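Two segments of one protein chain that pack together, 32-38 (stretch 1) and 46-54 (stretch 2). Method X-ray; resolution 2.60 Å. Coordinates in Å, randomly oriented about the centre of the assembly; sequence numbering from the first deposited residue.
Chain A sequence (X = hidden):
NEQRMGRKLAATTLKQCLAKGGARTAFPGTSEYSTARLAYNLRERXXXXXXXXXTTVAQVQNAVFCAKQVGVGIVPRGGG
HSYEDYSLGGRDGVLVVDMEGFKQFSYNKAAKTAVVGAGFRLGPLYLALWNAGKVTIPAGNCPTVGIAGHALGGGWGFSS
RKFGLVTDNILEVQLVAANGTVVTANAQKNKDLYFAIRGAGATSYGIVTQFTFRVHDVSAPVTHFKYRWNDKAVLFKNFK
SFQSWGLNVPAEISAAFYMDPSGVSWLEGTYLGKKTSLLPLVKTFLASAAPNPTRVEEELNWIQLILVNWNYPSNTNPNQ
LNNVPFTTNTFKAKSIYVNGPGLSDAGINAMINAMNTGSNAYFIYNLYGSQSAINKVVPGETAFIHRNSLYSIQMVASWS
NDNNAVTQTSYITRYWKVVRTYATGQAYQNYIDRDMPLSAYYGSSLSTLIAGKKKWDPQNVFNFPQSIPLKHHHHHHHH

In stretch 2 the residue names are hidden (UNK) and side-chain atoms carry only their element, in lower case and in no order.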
# COMPACT_ATOMS: atom_id res chain seq x y z
N GLU A 32 -4.78 24.55 13.51
CA GLU A 32 -4.27 23.20 13.68
C GLU A 32 -5.13 22.21 12.91
O GLU A 32 -4.61 21.33 12.22
CB GLU A 32 -4.22 22.81 15.16
CG GLU A 32 -3.42 23.74 16.06
CD GLU A 32 -4.16 25.03 16.36
OE1 GLU A 32 -5.41 24.98 16.55
OE2 GLU A 32 -3.49 26.09 16.38
N TYR A 33 -6.45 22.34 13.05
CA TYR A 33 -7.39 21.49 12.31
C TYR A 33 -7.22 21.67 10.81
O TYR A 33 -7.27 20.68 10.05
CB TYR A 33 -8.81 21.83 12.76
CG TYR A 33 -9.95 21.16 12.03
CD1 TYR A 33 -10.50 21.73 10.89
CD2 TYR A 33 -10.53 19.99 12.52
CE1 TYR A 33 -11.58 21.14 10.24
CE2 TYR A 33 -11.60 19.39 11.87
CZ TYR A 33 -12.12 19.97 10.74
OH TYR A 33 -13.19 19.38 10.09
N SER A 34 -7.01 22.90 10.35
CA SER A 34 -6.84 23.14 8.92
C SER A 34 -5.62 22.40 8.37
O SER A 34 -5.72 21.71 7.34
CB SER A 34 -6.72 24.63 8.66
OG SER A 34 -6.10 24.83 7.41
N THR A 35 -4.46 22.53 9.02
CA THR A 35 -3.30 21.83 8.50
C THR A 35 -3.38 20.32 8.74
O THR A 35 -2.74 19.55 8.01
CB THR A 35 -2.00 22.39 9.10
OG1 THR A 35 -1.85 21.94 10.45
CG2 THR A 35 -2.00 23.92 9.08
N ALA A 36 -4.16 19.88 9.72
CA ALA A 36 -4.31 18.45 9.94
C ALA A 36 -5.11 17.78 8.83
O ALA A 36 -5.03 16.56 8.67
CB ALA A 36 -4.97 18.17 11.29
N ARG A 37 -5.87 18.55 8.05
CA ARG A 37 -6.68 17.98 6.98
C ARG A 37 -5.85 17.46 5.81
O ARG A 37 -6.42 16.82 4.92
CB ARG A 37 -7.68 19.00 6.48
CG ARG A 37 -8.61 19.48 7.56
CD ARG A 37 -9.58 20.49 7.03
NE ARG A 37 -10.59 19.86 6.19
CZ ARG A 37 -11.72 20.45 5.82
NH1 ARG A 37 -11.97 21.68 6.23
NH2 ARG A 37 -12.60 19.81 5.05
N LEU A 38 -4.55 17.73 5.79
CA LEU A 38 -3.70 17.30 4.70
C LEU A 38 -3.84 15.80 4.47
O LEU A 38 -3.77 15.01 5.41
CB LEU A 38 -2.24 17.65 4.99
CG LEU A 38 -1.24 17.43 3.85
CD1 LEU A 38 -1.38 18.51 2.78
CD2 LEU A 38 0.20 17.35 4.38
N UNK A 46 -12.88 15.61 3.15
CA UNK A 46 -13.77 15.35 4.26
C UNK A 46 -13.38 16.19 5.47
O UNK A 46 -12.19 16.36 5.76
c UNK A 46 -13.75 13.87 4.63
o UNK A 46 -15.63 10.35 0.61
c UNK A 46 -14.26 12.94 3.55
c UNK A 46 -16.05 12.10 2.17
c UNK A 46 -15.18 11.21 1.58
c UNK A 46 -13.86 11.16 1.97
c UNK A 46 -15.59 12.96 3.16
c UNK A 46 -13.41 12.02 2.94
N UNK A 47 -14.38 16.69 6.18
CA UNK A 47 -14.19 17.55 7.35
C UNK A 47 -14.51 16.79 8.62
O UNK A 47 -15.70 16.60 8.92
c UNK A 47 -15.06 18.80 7.24
N UNK A 48 -13.52 16.35 9.40
CA UNK A 48 -13.81 15.54 10.59
C UNK A 48 -14.44 16.38 11.69
O UNK A 48 -14.44 17.61 11.65
c UNK A 48 -12.42 15.02 11.02
c UNK A 48 -11.51 15.26 9.87
c UNK A 48 -12.07 16.47 9.15
N UNK A 49 -14.97 15.69 12.71
CA UNK A 49 -15.34 16.35 13.96
C UNK A 49 -14.10 16.91 14.65
O UNK A 49 -14.09 18.06 15.11
o UNK A 49 -17.06 14.63 14.29
c UNK A 49 -16.05 15.39 14.92
N UNK A 50 -13.06 16.09 14.75
CA UNK A 50 -11.85 16.51 15.44
C UNK A 50 -10.71 15.58 15.07
O UNK A 50 -10.92 14.45 14.62
c UNK A 50 -12.05 16.52 16.96
N UNK A 51 -9.49 16.08 15.27
CA UNK A 51 -8.28 15.28 15.24
C UNK A 51 -7.77 15.12 16.66
O UNK A 51 -7.67 16.11 17.40
c UNK A 51 -7.55 15.21 10.70
c UNK A 51 -7.20 15.94 14.38
c UNK A 51 -8.21 16.36 10.24
c UNK A 51 -8.21 17.22 12.47
c UNK A 51 -7.56 16.08 12.93
c UNK A 51 -8.53 17.36 11.13
c UNK A 51 -7.23 15.08 12.02
N UNK A 52 -7.46 13.89 17.06
CA UNK A 52 -6.77 13.62 18.30
C UNK A 52 -5.47 12.91 17.95
O UNK A 52 -5.43 12.08 17.04
c UNK A 52 -8.12 11.50 18.65
c UNK A 52 -6.86 12.52 20.57
c UNK A 52 -7.63 12.80 19.29
N UNK A 53 -4.39 13.26 18.66
CA UNK A 53 -3.04 12.80 18.37
C UNK A 53 -2.52 12.02 19.56
O UNK A 53 -1.74 12.55 20.37
c UNK A 53 -2.28 15.26 14.47
c UNK A 53 -1.90 14.55 15.60
c UNK A 53 -2.54 14.74 16.82
c UNK A 53 -3.56 15.67 16.88
c UNK A 53 -2.12 13.97 18.04
c UNK A 53 -3.30 16.18 14.55
c UNK A 53 -3.94 16.39 15.76
N UNK A 54 -2.93 10.75 19.72
CA UNK A 54 -2.47 9.97 20.87
C UNK A 54 -0.96 9.79 20.84
O UNK A 54 -0.37 9.62 19.77
c UNK A 54 -3.84 9.98 18.86
c UNK A 54 -3.18 8.63 20.71
c UNK A 54 -4.25 8.85 19.75

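Position 46 has eight side-chain atoms: one carbon, then a six-carbon ring bearing one oxygen. Its CA-to-CB bond points away from stretch 1, and the side chain stays clear of stretch 1. What touches stretch 1 is the backbone: O of 46 lies 3.5 Å from NH2 of Arg37. A six-carbon ring bearing a single oxygen is tyrosine, so this is Tyr46.

Position 47 has one side-chain carbon and nothing beyond it. That carbon lies over one face of the Arg37 guanidinium, 3.4 Å from NH2 of Arg37. It is also 3.5 Å from OH of Tyr33. A lone CB is alanine: Ala47. Its backbone C is 3.3 Å from the same Tyr33 OH.

Position 48 has three side-chain carbons that close a ring onto the backbone N. One of the carbons is 3.3 Å from OH of Tyr33. The closed ring identifies Pro48, and the carbon is CD, the one bonded to N. Tyr33 OH donates a hydrogen bond to O of Pro48, 2.7 Å away. The acceptor lies at the edge of the Tyr33 ring, near its plane, where a phenol hydroxyl can reach it well. Tyr33 OH is also 3.1 Å from N of Pro48, but a proline nitrogen has no hydrogen to share and there is no bond.

Position 49 has one carbon and then one oxygen. The CA-to-CB bond points away from stretch 1, and contact is slight: backbone O of 49 is 4.3 Å from CE2 of Tyr33. One carbon and one oxygen make Ser49.

Position 50 has a single carbon, directed away, with no contact across the pair. This is Ala50, in the strand.

Position 51 has one carbon and then a six-carbon ring with no oxygen. Its CA-to-CB bond points toward stretch 1. The ring reaches Tyr33, Ala36 and Arg37. An unsubstituted ring is phenylalanine: Phe51. Its CE2 is 3.6 Å from CD2 of Tyr33, and the edge of Phe51 meets the face of Tyr33 in an offset edge-to-face pair, with planes at 65°. CB of Ala36 sits over one face of the Phe51 ring, almost on its normal, in a CH-pi contact; it is 3.6 Å from CD2 of Phe51.

Position 52 has three carbons, one carrying the other two. It is out of reach of stretch 1. The branch at CB gives Val52.

Position 53 is again one carbon and a bare six-carbon ring. Its CA-to-CB bond points toward stretch 1. The edge of the ring comes near CB of Ala36. This is Phe53; its CZ is 4.2 Å from CB of Ala36.

Position 54 has three carbons closing onto N and is out of reach. It is Pro54.

Phe51 fits against Tyr33 and Ala36, with Phe53 adding a lighter touch. The Tyr33 hydroxyl then ties the helix to the loop before the strand through one hydrogen bond. Beside this, the Arg37 guanidinium lies against CB of Ala47, and its NH2 is near O of Tyr46. Helix and strand run nearly perpendicular, at 85°.

Stretch 2 (46-54) YAPSAFVFP
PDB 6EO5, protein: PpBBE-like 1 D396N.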